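Local coordinates for protein superoxide dismutase [Fe] (Sulfolobus acidocaldarius, PDB 1B06) that uses one iron ion per subunit to convert toxic superoxide radicals into hydrogen peroxide and molecular oxygen, at residues K7-P15 / Y34-A45. Sequence-based numbering, arbitrary orientation.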
loop_
_atom_site.group_PDB
_atom_site.type_symbol
_atom_site.label_atom_id
_atom_site.label_comp_id
_atom_site.label_asym_id
_atom_site.label_seq_id
_atom_site.Cartn_x
_atom_site.Cartn_y
_atom_site.Cartn_z
ATOM N N LYS A 7 -12.920 -21.698 12.666
ATOM C CA LYS A 7 -13.900 -21.017 13.496
ATOM C C LYS A 7 -14.256 -19.667 12.875
ATOM O O LYS A 7 -13.460 -19.077 12.145
ATOM C CB LYS A 7 -13.342 -20.814 14.905
ATOM C CG LYS A 7 -14.312 -20.138 15.865
ATOM C CD LYS A 7 -14.802 -21.102 16.938
ATOM C CE LYS A 7 -16.097 -20.614 17.581
ATOM N NZ LYS A 7 -16.755 -21.670 18.410
ATOM N N ARG A 8 -15.463 -19.186 13.152
ATOM C CA ARG A 8 -15.903 -17.907 12.618
ATOM C C ARG A 8 -15.870 -16.855 13.710
ATOM O O ARG A 8 -15.755 -17.178 14.889
ATOM C CB ARG A 8 -17.318 -18.025 12.059
ATOM C CG ARG A 8 -17.464 -19.084 10.976
ATOM C CD ARG A 8 -16.676 -18.718 9.723
ATOM N NE ARG A 8 -16.973 -19.611 8.605
ATOM C CZ ARG A 8 -16.493 -20.846 8.488
ATOM N NH1 ARG A 8 -15.690 -21.339 9.420
ATOM N NH2 ARG A 8 -16.824 -21.592 7.441
ATOM N N TYR A 9 -15.970 -15.593 13.315
ATOM C CA TYR A 9 -15.943 -14.495 14.274
ATOM C C TYR A 9 -17.345 -14.139 14.739
ATOM O O TYR A 9 -18.317 -14.319 14.006
ATOM C CB TYR A 9 -15.278 -13.262 13.645
ATOM C CG TYR A 9 -13.793 -13.438 13.415
ATOM C CD1 TYR A 9 -12.888 -13.331 14.472
ATOM C CD2 TYR A 9 -13.299 -13.766 12.155
ATOM C CE1 TYR A 9 -11.525 -13.554 14.279
ATOM C CE2 TYR A 9 -11.938 -13.992 11.952
ATOM C CZ TYR A 9 -11.062 -13.886 13.019
ATOM O OH TYR A 9 -9.726 -14.133 12.830
ATOM N N GLU A 10 -17.440 -13.632 15.962
ATOM C CA GLU A 10 -18.717 -13.238 16.531
ATOM C C GLU A 10 -18.788 -11.726 16.671
ATOM O O GLU A 10 -17.806 -11.083 17.034
ATOM C CB GLU A 10 -18.904 -13.885 17.902
ATOM C CG GLU A 10 -19.936 -15.006 17.914
ATOM C CD GLU A 10 -19.483 -16.210 18.722
ATOM O OE1 GLU A 10 -19.057 -16.023 19.884
ATOM O OE2 GLU A 10 -19.551 -17.343 18.193
ATOM N N PHE A 11 -19.952 -11.162 16.370
ATOM C CA PHE A 11 -20.164 -9.726 16.479
ATOM C C PHE A 11 -20.303 -9.390 17.966
ATOM O O PHE A 11 -21.226 -9.853 18.635
ATOM C CB PHE A 11 -21.433 -9.328 15.715
ATOM C CG PHE A 11 -21.674 -7.841 15.651
ATOM C CD1 PHE A 11 -20.678 -6.977 15.216
ATOM C CD2 PHE A 11 -22.912 -7.309 16.004
ATOM C CE1 PHE A 11 -20.907 -5.613 15.132
ATOM C CE2 PHE A 11 -23.148 -5.943 15.924
ATOM C CZ PHE A 11 -22.139 -5.094 15.483
ATOM N N PRO A 12 -19.383 -8.574 18.497
ATOM C CA PRO A 12 -19.422 -8.193 19.911
ATOM C C PRO A 12 -20.529 -7.194 20.249
ATOM O O PRO A 12 -21.129 -6.590 19.361
ATOM C CB PRO A 12 -18.030 -7.616 20.160
ATOM C CG PRO A 12 -17.633 -7.049 18.838
ATOM C CD PRO A 12 -18.257 -7.941 17.785
ATOM N N GLN A 13 -20.788 -7.028 21.542
ATOM C CA GLN A 13 -21.808 -6.101 22.012
ATOM C C GLN A 13 -21.165 -4.760 22.338
ATOM O O GLN A 13 -20.012 -4.711 22.760
ATOM C CB GLN A 13 -22.487 -6.649 23.271
ATOM C CG GLN A 13 -23.297 -7.912 23.046
ATOM C CD GLN A 13 -24.780 -7.707 23.291
ATOM O OE1 GLN A 13 -25.224 -6.595 23.584
ATOM N NE2 GLN A 13 -25.554 -8.780 23.169
ATOM N N LEU A 14 -21.907 -3.676 22.134
ATOM C CA LEU A 14 -21.406 -2.342 22.444
ATOM C C LEU A 14 -21.367 -2.248 23.967
ATOM O O LEU A 14 -22.304 -2.670 24.640
ATOM C CB LEU A 14 -22.349 -1.278 21.869
ATOM C CG LEU A 14 -21.751 0.069 21.457
ATOM C CD1 LEU A 14 -20.736 -0.131 20.346
ATOM C CD2 LEU A 14 -22.855 0.989 20.995
ATOM N N PRO A 15 -20.280 -1.708 24.533
ATOM C CA PRO A 15 -20.162 -1.584 25.992
ATOM C C PRO A 15 -21.062 -0.536 26.654
ATOM O O PRO A 15 -21.074 -0.411 27.877
ATOM C CB PRO A 15 -18.677 -1.276 26.218
ATOM C CG PRO A 15 -18.020 -1.401 24.862
ATOM C CD PRO A 15 -19.088 -1.194 23.846
ATOM N N TYR A 34 -21.449 1.134 14.361
ATOM C CA TYR A 34 -21.489 -0.155 15.032
ATOM C C TYR A 34 -22.364 -1.178 14.304
ATOM O O TYR A 34 -21.889 -2.246 13.927
ATOM C CB TYR A 34 -21.980 0.035 16.474
ATOM C CG TYR A 34 -22.244 -1.256 17.212
ATOM C CD1 TYR A 34 -21.197 -2.083 17.602
ATOM C CD2 TYR A 34 -23.546 -1.666 17.489
ATOM C CE1 TYR A 34 -21.433 -3.289 18.246
ATOM C CE2 TYR A 34 -23.799 -2.872 18.134
ATOM C CZ TYR A 34 -22.738 -3.680 18.506
ATOM O OH TYR A 34 -22.977 -4.892 19.112
ATOM N N ASN A 35 -23.635 -0.850 14.099
ATOM C CA ASN A 35 -24.553 -1.767 13.431
ATOM C C ASN A 35 -24.338 -1.884 11.930
ATOM O O ASN A 35 -24.749 -2.866 11.313
ATOM C CB ASN A 35 -25.998 -1.351 13.696
ATOM C CG ASN A 35 -26.402 -1.563 15.130
ATOM O OD1 ASN A 35 -26.337 -2.683 15.648
ATOM N ND2 ASN A 35 -26.815 -0.488 15.792
ATOM N N GLY A 36 -23.697 -0.885 11.340
ATOM C CA GLY A 36 -23.460 -0.925 9.911
ATOM C C GLY A 36 -22.076 -1.411 9.540
ATOM O O GLY A 36 -21.910 -2.527 9.048
ATOM N N HIS A 37 -21.076 -0.573 9.796
ATOM C CA HIS A 37 -19.694 -0.895 9.463
ATOM C C HIS A 37 -19.093 -2.098 10.194
ATOM O O HIS A 37 -18.666 -3.060 9.555
ATOM C CB HIS A 37 -18.815 0.348 9.671
ATOM C CG HIS A 37 -19.228 1.519 8.834
ATOM N ND1 HIS A 37 -18.844 1.667 7.518
ATOM C CD2 HIS A 37 -20.013 2.587 9.116
ATOM C CE1 HIS A 37 -19.374 2.772 7.026
ATOM N NE2 HIS A 37 -20.087 3.351 7.975
ATOM N N HIS A 38 -19.051 -2.058 11.522
ATOM C CA HIS A 38 -18.463 -3.166 12.266
ATOM C C HIS A 38 -19.118 -4.503 11.929
ATOM O O HIS A 38 -18.434 -5.483 11.644
ATOM C CB HIS A 38 -18.543 -2.903 13.770
ATOM C CG HIS A 38 -17.672 -3.806 14.588
ATOM N ND1 HIS A 38 -17.464 -3.617 15.937
ATOM C CD2 HIS A 38 -16.982 -4.923 14.257
ATOM C CE1 HIS A 38 -16.686 -4.579 16.402
ATOM N NE2 HIS A 38 -16.379 -5.385 15.401
ATOM N N LYS A 39 -20.445 -4.547 11.958
ATOM C CA LYS A 39 -21.155 -5.779 11.644
ATOM C C LYS A 39 -20.750 -6.279 10.262
ATOM O O LYS A 39 -20.597 -7.473 10.037
ATOM C CB LYS A 39 -22.663 -5.536 11.671
ATOM C CG LYS A 39 -23.491 -6.730 11.235
ATOM C CD LYS A 39 -24.413 -7.195 12.354
ATOM C CE LYS A 39 -25.877 -6.802 12.101
ATOM N NZ LYS A 39 -26.042 -5.771 11.028
ATOM N N GLY A 40 -20.583 -5.349 9.334
ATOM C CA GLY A 40 -20.210 -5.718 7.984
ATOM C C GLY A 40 -18.843 -6.365 7.876
ATOM O O GLY A 40 -18.628 -7.226 7.023
ATOM N N TYR A 41 -17.913 -5.956 8.733
ATOM C CA TYR A 41 -16.566 -6.518 8.704
ATOM C C TYR A 41 -16.590 -7.951 9.211
ATOM O O TYR A 41 -15.841 -8.795 8.736
ATOM C CB TYR A 41 -15.609 -5.675 9.556
ATOM C CG TYR A 41 -15.365 -4.268 9.027
ATOM C CD1 TYR A 41 -15.031 -4.044 7.686
ATOM C CD2 TYR A 41 -15.477 -3.158 9.868
ATOM C CE1 TYR A 41 -14.819 -2.748 7.199
ATOM C CE2 TYR A 41 -15.268 -1.859 9.389
ATOM C CZ TYR A 41 -14.942 -1.663 8.059
ATOM O OH TYR A 41 -14.755 -0.380 7.594
ATOM N N VAL A 42 -17.454 -8.221 10.183
ATOM C CA VAL A 42 -17.572 -9.561 10.736
ATOM C C VAL A 42 -18.195 -10.467 9.682
ATOM O O VAL A 42 -17.747 -11.593 9.478
ATOM C CB VAL A 42 -18.456 -9.565 11.996
ATOM C CG1 VAL A 42 -18.755 -10.992 12.422
ATOM C CG2 VAL A 42 -17.757 -8.813 13.116
ATOM N N ASN A 43 -19.225 -9.969 9.005
ATOM C CA ASN A 43 -19.890 -10.745 7.969
ATOM C C ASN A 43 -18.936 -10.990 6.804
ATOM O O ASN A 43 -18.876 -12.094 6.262
ATOM C CB ASN A 43 -21.137 -10.015 7.457
ATOM C CG ASN A 43 -22.311 -10.097 8.426
ATOM O OD1 ASN A 43 -23.233 -9.282 8.362
ATOM N ND2 ASN A 43 -22.281 -11.077 9.326
ATOM N N GLY A 44 -18.194 -9.954 6.419
ATOM C CA GLY A 44 -17.255 -10.082 5.317
ATOM C C GLY A 44 -16.160 -11.091 5.610
ATOM O O GLY A 44 -15.783 -11.890 4.755
ATOM N N ALA A 45 -15.650 -11.061 6.836
ATOM C CA ALA A 45 -14.603 -11.978 7.245
ATOM C C ALA A 45 -15.111 -13.416 7.214
ATOM O O ALA A 45 -14.456 -14.302 6.662
ATOM C CB ALA A 45 -14.120 -11.625 8.651
#
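Tyr34 OH donates a short hydrogen bond to Pro12 O (2.5 Å), meeting a lone pair in the carbonyl plane at a C=O...O angle of 139°. The carbonyl oxygen of Pro12 lies in the plane of the tyrosine ring, at its edge, while both faces of the ring are covered. On one, the Phe11 ring makes an offset stack, centroids 4.6 Å apart and planes 26° from parallel, with CZ placed over the phenol rim. On the other, Leu14 lays CD1 3.8 Å from the ring centroid in a CH-pi contact. With CG anti to the backbone N (chi1 -174°), the Phe11 ring swings in against the helix, and Lys39 CB packs over one face of it, 4.1 Å from the centroid. The Phe11 edge, led by CE1, points at the face of His38 in a T-shaped pair, completing an aromatic cluster. Residues 7-15 form the extended N-terminal arm of the alpha-hairpin domain of iron/manganese superoxide dismutases and run along helix 27-57, where Tyr34 directly follows the iron ligand His33. His38, close to the iron site, is hydrogen-bonded through ND1 to Trp88 and through NE2 to His81, and Pro12 CG touches its CE1 at 3.6 Å. Farther along the helix, Val42 CG1 sits 3.7 Å from Tyr9 O. Ala45 CB meets Tyr9 CD2 at 4.2 Å, and the Tyr9 hydroxyl hydrogen-bonds to Asp141 of a second subunit.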